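PDB 4HXF: putative uncharacterized protein PH0594 from Pyrococcus horikoshii, which is thought to act as a serine peptidase of the prolyl oligopeptidase family, an acylaminoacyl peptidase that assembles into a self-compartmentalizing hexamer. Local coordinates for residues Ser115-Ala120 / Phe154-Thr159; Gly180-Val185 / Ile202-Asp207. One frame throughout, in Å; residues are numbered along the deposited sequence.

Contact 1 of 2, residues Ser115-Ala120 / Phe154-Thr159; sequences SRRLLA and FWVIDT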
ATOM      1  N   SER A 115       8.817  41.863  11.242  1.00 16.68           N
ATOM      2  CA  SER A 115       9.417  40.517  11.354  1.00 16.08           C
ATOM      3  C   SER A 115       8.524  39.509  12.074  1.00 15.49           C
ATOM      4  O   SER A 115       9.022  38.539  12.660  1.00 16.38           O
ATOM      5  CB  SER A 115      10.791  40.554  11.998  1.00 17.49           C
ATOM      6  OG  SER A 115      11.736  41.436  11.314  1.00 17.45           O
ATOM      7  N   ARG A 116       7.235  39.718  11.928  1.00 16.37           N
ATOM      8  CA  ARG A 116       6.195  38.842  12.567  1.00 16.33           C
ATOM      9  C   ARG A 116       5.174  38.387  11.570  1.00 15.18           C
ATOM     10  O   ARG A 116       4.880  37.199  11.462  1.00 15.02           O
ATOM     11  CB  ARG A 116       5.546  39.562  13.727  1.00 16.73           C
ATOM     12  CG  ARG A 116       4.473  38.683  14.354  1.00 16.89           C
ATOM     13  CD  ARG A 116       3.995  39.203  15.675  1.00 17.29           C
ATOM     14  NE  ARG A 116       2.937  38.250  16.178  1.00 16.32           N
ATOM     15  CZ  ARG A 116       2.351  38.298  17.355  1.00 16.75           C
ATOM     16  NH1 ARG A 116       2.683  39.203  18.230  1.00 17.75           N
ATOM     17  NH2 ARG A 116       1.377  37.426  17.684  1.00 16.71           N
ATOM     18  N   ARG A 117       4.618  39.282  10.746  1.00 14.87           N
ATOM     19  CA  ARG A 117       3.651  38.938   9.785  1.00 15.23           C
ATOM     20  C   ARG A 117       4.219  38.725   8.380  1.00 14.63           C
ATOM     21  O   ARG A 117       5.206  39.382   8.001  1.00 15.49           O
ATOM     22  CB  ARG A 117       2.544  40.024   9.705  1.00 16.99           C
ATOM     23  CG  ARG A 117       1.656  40.141  10.930  1.00 18.14           C
ATOM     24  CD  ARG A 117       0.783  41.393  10.818  1.00 18.00           C
ATOM     25  NE  ARG A 117       1.604  42.572  10.985  1.00 19.35           N
ATOM     26  CZ  ARG A 117       1.213  43.828  10.710  1.00 22.24           C
ATOM     27  NH1 ARG A 117       0.008  44.065  10.261  1.00 24.52           N
ATOM     28  NH2 ARG A 117       1.973  44.857  10.997  1.00 24.42           N
ATOM     29  N   LEU A 118       3.636  37.761   7.694  1.00 13.96           N
ATOM     30  CA  LEU A 118       3.908  37.510   6.266  1.00 14.30           C
ATOM     31  C   LEU A 118       2.674  37.971   5.496  1.00 15.60           C
ATOM     32  O   LEU A 118       1.542  37.863   5.958  1.00 15.83           O
ATOM     33  CB  LEU A 118       4.130  36.028   5.968  1.00 14.72           C
ATOM     34  CG  LEU A 118       5.381  35.486   6.532  1.00 14.69           C
ATOM     35  CD1 LEU A 118       5.442  33.947   6.295  1.00 14.82           C
ATOM     36  CD2 LEU A 118       6.633  36.076   5.763  1.00 14.28           C
ATOM     37  N   LEU A 119       2.872  38.541   4.309  1.00 14.70           N
ATOM     38  CA  LEU A 119       1.818  38.590   3.313  1.00 14.45           C
ATOM     39  C   LEU A 119       1.987  37.482   2.346  1.00 14.39           C
ATOM     40  O   LEU A 119       3.064  37.380   1.729  1.00 15.33           O
ATOM     41  CB  LEU A 119       1.861  39.921   2.571  1.00 14.70           C
ATOM     42  CG  LEU A 119       0.903  40.120   1.360  1.00 15.61           C
ATOM     43  CD1 LEU A 119      -0.574  39.966   1.798  1.00 15.87           C
ATOM     44  CD2 LEU A 119       1.192  41.411   0.555  1.00 13.46           C
ATOM     45  N   ALA A 120       0.982  36.636   2.160  1.00 14.52           N
ATOM     46  CA  ALA A 120       1.004  35.576   1.128  1.00 15.49           C
ATOM     47  C   ALA A 120      -0.032  35.937   0.098  1.00 16.83           C
ATOM     48  O   ALA A 120      -1.208  36.227   0.411  1.00 17.51           O
ATOM     49  CB  ALA A 120       0.701  34.232   1.746  1.00 16.76           C
ATOM     50  N   PHE A 154      -5.351  37.000  -0.869  1.00 15.20           N
ATOM     51  CA  PHE A 154      -4.374  37.704  -0.102  1.00 14.39           C
ATOM     52  C   PHE A 154      -4.549  37.337   1.365  1.00 15.69           C
ATOM     53  O   PHE A 154      -5.711  37.374   1.867  1.00 15.67           O
ATOM     54  CB  PHE A 154      -4.526  39.217  -0.205  1.00 15.58           C
ATOM     55  CG  PHE A 154      -4.306  39.761  -1.612  1.00 16.00           C
ATOM     56  CD1 PHE A 154      -5.308  39.667  -2.579  1.00 17.72           C
ATOM     57  CD2 PHE A 154      -3.112  40.288  -1.944  1.00 17.94           C
ATOM     58  CE1 PHE A 154      -5.080  40.141  -3.852  1.00 18.17           C
ATOM     59  CE2 PHE A 154      -2.896  40.780  -3.243  1.00 19.77           C
ATOM     60  CZ  PHE A 154      -3.880  40.654  -4.191  1.00 17.29           C
ATOM     61  N   TRP A 155      -3.469  36.828   1.983  1.00 15.49           N
ATOM     62  CA  TRP A 155      -3.538  36.415   3.369  1.00 15.18           C
ATOM     63  C   TRP A 155      -2.489  37.132   4.166  1.00 14.40           C
ATOM     64  O   TRP A 155      -1.304  37.084   3.815  1.00 15.94           O
ATOM     65  CB  TRP A 155      -3.253  34.917   3.513  1.00 16.37           C
ATOM     66  CG  TRP A 155      -4.200  33.938   2.824  1.00 20.72           C
ATOM     67  CD1 TRP A 155      -5.457  34.124   2.400  1.00 25.15           C
ATOM     68  CD2 TRP A 155      -3.986  32.483   2.674  1.00 30.17           C
ATOM     69  NE1 TRP A 155      -5.972  32.968   1.836  1.00 29.71           N
ATOM     70  CE2 TRP A 155      -5.163  31.963   1.999  1.00 32.47           C
ATOM     71  CE3 TRP A 155      -2.946  31.601   2.980  1.00 34.07           C
ATOM     72  CZ2 TRP A 155      -5.276  30.586   1.619  1.00 37.37           C
ATOM     73  CZ3 TRP A 155      -3.073  30.232   2.600  1.00 34.33           C
ATOM     74  CH2 TRP A 155      -4.216  29.748   1.943  1.00 38.64           C
ATOM     75  N   VAL A 156      -2.839  37.693   5.290  1.00 14.09           N
ATOM     76  CA  VAL A 156      -1.838  38.165   6.254  1.00 13.95           C
ATOM     77  C   VAL A 156      -1.720  37.067   7.327  1.00 15.22           C
ATOM     78  O   VAL A 156      -2.695  36.680   8.000  1.00 15.44           O
ATOM     79  CB  VAL A 156      -2.257  39.433   6.905  1.00 15.69           C
ATOM     80  CG1 VAL A 156      -1.248  39.876   7.961  1.00 15.05           C
ATOM     81  CG2 VAL A 156      -2.522  40.544   5.803  1.00 16.19           C
ATOM     82  N   ILE A 157      -0.508  36.567   7.475  1.00 14.17           N
ATOM     83  CA  ILE A 157      -0.192  35.449   8.362  1.00 13.70           C
ATOM     84  C   ILE A 157       0.651  35.904   9.520  1.00 13.88           C
ATOM     85  O   ILE A 157       1.733  36.509   9.367  1.00 15.67           O
ATOM     86  CB  ILE A 157       0.540  34.321   7.608  1.00 14.73           C
ATOM     87  CG1 ILE A 157      -0.247  33.801   6.400  1.00 15.21           C
ATOM     88  CG2 ILE A 157       0.870  33.087   8.519  1.00 15.17           C
ATOM     89  CD1 ILE A 157       0.652  33.122   5.387  1.00 17.67           C
ATOM     90  N   ASP A 158       0.183  35.616  10.740  1.00 13.28           N
ATOM     91  CA  ASP A 158       0.961  35.793  11.947  1.00 13.57           C
ATOM     92  C   ASP A 158       1.865  34.569  12.110  1.00 14.72           C
ATOM     93  O   ASP A 158       1.354  33.462  12.298  1.00 14.43           O
ATOM     94  CB  ASP A 158       0.107  35.960  13.178  1.00 13.99           C
ATOM     95  CG  ASP A 158       0.914  35.956  14.422  1.00 15.30           C
ATOM     96  OD1 ASP A 158       2.155  36.266  14.353  1.00 14.69           O
ATOM     97  OD2 ASP A 158       0.367  35.712  15.545  1.00 15.98           O
ATOM     98  N   THR A 159       3.198  34.782  11.960  1.00 13.64           N
ATOM     99  CA  THR A 159       4.107  33.602  12.065  1.00 13.94           C
ATOM    100  C   THR A 159       4.293  33.124  13.539  1.00 14.71           C
ATOM    101  O   THR A 159       4.759  31.972  13.722  1.00 15.59           O
ATOM    102  CB  THR A 159       5.489  33.845  11.410  1.00 13.84           C
ATOM    103  OG1 THR A 159       6.114  34.893  12.133  1.00 12.64           O
ATOM    104  CG2 THR A 159       5.412  34.136   9.908  1.00 14.13           C
TER

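Contact 2 of 2, residues Gly180-Val185 / Ile202-Asp207; sequences GDSIVV and IYLWKD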
ATOM      1  N   GLY A 180       4.580  49.551   4.674  1.00 21.14           N
ATOM      2  CA  GLY A 180       4.483  49.753   6.133  1.00 22.00           C
ATOM      3  C   GLY A 180       3.439  48.761   6.654  1.00 21.63           C
ATOM      4  O   GLY A 180       3.552  47.536   6.367  1.00 19.73           O
ATOM      5  N   ASP A 181       2.386  49.240   7.311  1.00 20.92           N
ATOM      6  CA  ASP A 181       1.263  48.406   7.822  1.00 21.93           C
ATOM      7  C   ASP A 181       0.050  48.290   6.901  1.00 22.23           C
ATOM      8  O   ASP A 181      -0.951  47.616   7.225  1.00 23.14           O
ATOM      9  CB  ASP A 181       0.770  48.880   9.219  1.00 30.14           C
ATOM     10  CG  ASP A 181       1.685  48.442  10.309  1.00 35.28           C
ATOM     11  OD1 ASP A 181       2.333  47.379  10.149  1.00 35.95           O
ATOM     12  OD2 ASP A 181       1.881  49.261  11.214  1.00 36.51           O
ATOM     13  N   SER A 182       0.180  48.903   5.711  1.00 19.67           N
ATOM     14  CA  SER A 182      -0.796  48.737   4.646  1.00 19.57           C
ATOM     15  C   SER A 182      -0.342  47.823   3.582  1.00 16.88           C
ATOM     16  O   SER A 182       0.802  47.386   3.569  1.00 16.90           O
ATOM     17  CB  SER A 182      -1.095  50.150   4.025  1.00 22.59           C
ATOM     18  OG  SER A 182      -1.537  51.025   5.056  1.00 25.27           O
ATOM     19  N   ILE A 183      -1.258  47.414   2.724  1.00 17.68           N
ATOM     20  CA  ILE A 183      -0.941  46.612   1.608  1.00 16.89           C
ATOM     21  C   ILE A 183      -1.313  47.382   0.300  1.00 16.24           C
ATOM     22  O   ILE A 183      -2.413  47.938   0.203  1.00 18.66           O
ATOM     23  CB  ILE A 183      -1.716  45.278   1.615  1.00 17.57           C
ATOM     24  CG1 ILE A 183      -1.359  44.456   2.886  1.00 18.14           C
ATOM     25  CG2 ILE A 183      -1.448  44.446   0.375  1.00 17.51           C
ATOM     26  CD1 ILE A 183      -2.321  43.296   3.105  1.00 18.59           C
ATOM     27  N   VAL A 184      -0.355  47.488  -0.626  1.00 16.14           N
ATOM     28  CA  VAL A 184      -0.611  48.118  -1.956  1.00 16.23           C
ATOM     29  C   VAL A 184      -1.029  47.014  -2.893  1.00 17.50           C
ATOM     30  O   VAL A 184      -0.295  46.002  -3.116  1.00 17.33           O
ATOM     31  CB  VAL A 184       0.607  48.871  -2.518  1.00 17.98           C
ATOM     32  CG1 VAL A 184       0.228  49.636  -3.775  1.00 16.84           C
ATOM     33  CG2 VAL A 184       1.131  49.876  -1.518  1.00 21.71           C
ATOM     34  N   VAL A 185      -2.218  47.156  -3.418  1.00 15.17           N
ATOM     35  CA  VAL A 185      -2.856  46.129  -4.215  1.00 14.61           C
ATOM     36  C   VAL A 185      -3.012  46.563  -5.643  1.00 16.62           C
ATOM     37  O   VAL A 185      -3.656  47.585  -5.875  1.00 17.99           O
ATOM     38  CB  VAL A 185      -4.217  45.657  -3.651  1.00 16.29           C
ATOM     39  CG1 VAL A 185      -4.891  44.529  -4.470  1.00 16.43           C
ATOM     40  CG2 VAL A 185      -4.032  45.215  -2.097  1.00 16.49           C
ATOM     41  N   ILE A 202      -4.872  50.694  -8.659  1.00 14.96           N
ATOM     42  CA  ILE A 202      -4.025  50.449  -7.513  1.00 15.82           C
ATOM     43  C   ILE A 202      -4.691  50.988  -6.258  1.00 16.51           C
ATOM     44  O   ILE A 202      -5.167  52.139  -6.194  1.00 17.28           O
ATOM     45  CB  ILE A 202      -2.618  51.096  -7.715  1.00 15.79           C
ATOM     46  CG1 ILE A 202      -1.992  50.674  -9.046  1.00 17.17           C
ATOM     47  CG2 ILE A 202      -1.664  50.882  -6.509  1.00 15.84           C
ATOM     48  CD1 ILE A 202      -0.620  51.311  -9.381  1.00 19.30           C
ATOM     49  N   TYR A 203      -4.743  50.113  -5.257  1.00 17.55           N
ATOM     50  CA  TYR A 203      -5.398  50.436  -3.972  1.00 17.71           C
ATOM     51  C   TYR A 203      -4.464  50.340  -2.798  1.00 18.62           C
ATOM     52  O   TYR A 203      -3.489  49.618  -2.831  1.00 16.51           O
ATOM     53  CB  TYR A 203      -6.547  49.467  -3.706  1.00 18.96           C
ATOM     54  CG  TYR A 203      -7.559  49.412  -4.765  1.00 18.02           C
ATOM     55  CD1 TYR A 203      -8.717  50.192  -4.683  1.00 19.10           C
ATOM     56  CD2 TYR A 203      -7.395  48.563  -5.875  1.00 19.31           C
ATOM     57  CE1 TYR A 203      -9.665  50.147  -5.704  1.00 20.00           C
ATOM     58  CE2 TYR A 203      -8.360  48.523  -6.873  1.00 20.38           C
ATOM     59  CZ  TYR A 203      -9.475  49.317  -6.758  1.00 20.86           C
ATOM     60  OH  TYR A 203     -10.458  49.306  -7.760  1.00 24.27           O
ATOM     61  N   LEU A 204      -4.773  51.084  -1.749  1.00 19.49           N
ATOM     62  CA  LEU A 204      -4.059  50.976  -0.462  1.00 20.55           C
ATOM     63  C   LEU A 204      -5.066  50.359   0.481  1.00 21.98           C
ATOM     64  O   LEU A 204      -6.197  50.914   0.669  1.00 22.84           O
ATOM     65  CB  LEU A 204      -3.626  52.344   0.002  1.00 22.77           C
ATOM     66  CG  LEU A 204      -2.617  52.342   1.112  1.00 25.39           C
ATOM     67  CD1 LEU A 204      -1.316  51.617   0.719  1.00 23.89           C
ATOM     68  CD2 LEU A 204      -2.402  53.807   1.527  1.00 25.60           C
ATOM     69  N   TRP A 205      -4.700  49.220   1.037  1.00 20.48           N
ATOM     70  CA  TRP A 205      -5.581  48.354   1.857  1.00 21.28           C
ATOM     71  C   TRP A 205      -5.039  48.270   3.266  1.00 24.29           C
ATOM     72  O   TRP A 205      -3.845  48.110   3.511  1.00 25.30           O
ATOM     73  CB  TRP A 205      -5.694  46.982   1.213  1.00 23.26           C
ATOM     74  CG  TRP A 205      -6.793  46.100   1.712  1.00 25.57           C
ATOM     75  CD1 TRP A 205      -8.013  45.791   1.103  1.00 29.22           C
ATOM     76  CD2 TRP A 205      -6.760  45.298   2.944  1.00 27.62           C
ATOM     77  NE1 TRP A 205      -8.703  44.917   1.862  1.00 30.24           N
ATOM     78  CE2 TRP A 205      -8.011  44.580   2.979  1.00 28.01           C
ATOM     79  CE3 TRP A 205      -5.825  45.064   3.891  1.00 28.19           C
ATOM     80  CZ2 TRP A 205      -8.328  43.682   3.995  1.00 33.89           C
ATOM     81  CZ3 TRP A 205      -6.153  44.171   4.969  1.00 30.21           C
ATOM     82  CH2 TRP A 205      -7.373  43.493   5.001  1.00 32.23           C
ATOM     83  N   LYS A 206      -5.918  48.449   4.247  1.00 25.84           N
ATOM     84  CA  LYS A 206      -5.571  48.165   5.629  1.00 28.14           C
ATOM     85  C   LYS A 206      -6.844  47.806   6.431  1.00 29.56           C
ATOM     86  O   LYS A 206      -7.872  48.482   6.348  1.00 28.70           O
ATOM     87  CB  LYS A 206      -4.920  49.378   6.271  1.00 31.58           C
ATOM     88  CG  LYS A 206      -4.408  49.121   7.711  1.00 33.59           C
ATOM     89  CD  LYS A 206      -3.537  50.303   8.098  1.00 38.10           C
ATOM     90  CE  LYS A 206      -3.023  50.272   9.524  1.00 47.27           C
ATOM     91  NZ  LYS A 206      -2.057  51.415   9.629  1.00 48.22           N
ATOM     92  N   ASP A 207      -6.740  46.750   7.222  1.00 32.77           N
ATOM     93  CA  ASP A 207      -7.787  46.411   8.206  1.00 38.46           C
ATOM     94  C   ASP A 207      -9.150  46.332   7.604  1.00 38.47           C
ATOM     95  O   ASP A 207     -10.134  46.838   8.167  1.00 33.80           O
ATOM     96  CB  ASP A 207      -7.693  47.446   9.381  1.00 40.97           C
ATOM     97  CG  ASP A 207      -6.426  47.236  10.225  1.00 42.63           C
ATOM     98  OD1 ASP A 207      -6.025  46.050  10.309  1.00 44.81           O
ATOM     99  OD2 ASP A 207      -5.791  48.219  10.684  1.00 46.50           O
TER
HETATM  100  O   HOH W   1       0.045  51.790   7.575  1.00 31.44           O

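Contact 1 of 2, residues Ser115-Ala120 / Phe154-Thr159
In the four-stranded antiparallel propeller blade that contains residues 117-124 and 151-158, the two middle strands meet here, and Arg116 and Asp158 clasp each other where the pairing ends. The Arg116 chain is extended from CG to NE, with CG anti to the backbone N (chi1 179°), and it lays the side of its guanidinium along the carboxylate. NE meets Asp158 OD1 at 2.8 Å and NH2 meets Asp158 OD2 at 2.9 Å. Both oxygens lie close to the guanidinium plane, but the carboxylate is turned 45° against it. An alanine here, lacking the guanidinium, would probably leave the Asp158 carboxylate without its charged mate and the backbone O of Asp337 of a second subunit without this donor.

Arg116 O is gripped twice by Thr159, whose OG1 sits on a lone pair in the carbonyl plane at 2.7 Å and whose N approaches at 3.0 Å. The same threonine turns CG2 onto Leu118 CD1, 3.6 Å away. Further along, Leu118 with Ile157 and Ala120 with Trp155 form hydrogen-bonded pairs. Ala120 CB touches Ile157 CD1 at 3.8 Å, and on the opposite face Arg117 CD lies against Val156 CG1. A regular antiparallel ladder, closed at one end by a salt bridge, thus forms the middle of a beta-propeller blade.

Contact 2 of 2, residues Gly180-Val185 / Ile202-Asp207
Ile183 and Trp205 face each other as a hydrogen-bonded pair in the hairpin formed by strands 182-188 and 200-206, and from them the contact runs one way into packed hydrocarbon and the other way toward water. Val185 with Tyr203 is the second such pair, and each pair is joined by two N-H to O bonds. On the packed side, Ile183 and Trp205 point the same way, with Ile183 CD1 4.0 Å from Trp205 CE3. Val185 stands next in line, its CG2 4.1 Å from Trp205 CB, so the tryptophan is flanked by two aliphatic side chains. Phe168 of the neighbouring blade stacks on the Trp205 ring and also touches both of those residues, closing this face against the next sheet.

The other face, by contrast, is built of aliphatic side chains. Val184 spreads its two methyls over different partners: CG1, anti to the backbone N (chi1 -173°), meets Ile202 CG2 at 3.6 Å, and CG2 meets Leu204 CD1 at 3.7 Å. That leucine methyl also reaches Ser182 CB, 3.6 Å away, where the apolar row gives way to polar groups.

Beyond it the contact loosens. The extended Lys206 chain runs past Ser182 and Asp181, its CD passing close to Ser182 OG, without a direct polar bond between the side chains. Instead, one water bridges the gap, accepting from Lys206 NZ at 3.0 Å and hydrogen-bonded to Ser182 OG at 3.1 Å. Asp181 OD2 stays 4.8 Å from Lys206 NZ, not in contact with it, while its OD1 is engaged by Arg117. The chemistry implies that backbone bonds and hydrocarbon packing join the strands, whereas the lysine, linked through water at the exposed end of the strand pair, is likely to add little more than weak electrostatic attraction.

Overall arrangement
Contacts 1 and 2 occupy the same place in successive four-stranded blades, each pairing the two middle strands, with centres about 13 Å apart. Between them the blades pack through apolar side chains: Ile183 CD1 lies 3.9 Å from Val156 CG2 and is also approached by Leu119 CD1, and the Phe154 ring meets Val185. At the rim of this seam, Arg117 NH2 and Asp181 OD1 form a salt bridge of 2.7 Å. Contact 1 is the more buried, and its polar end carries direct ionic bonds beside a second subunit. Contact 2 is only partly buried; across its polar end a water links Lys206 to Ser182, and the salt bridge of Asp181 is made to the other blade.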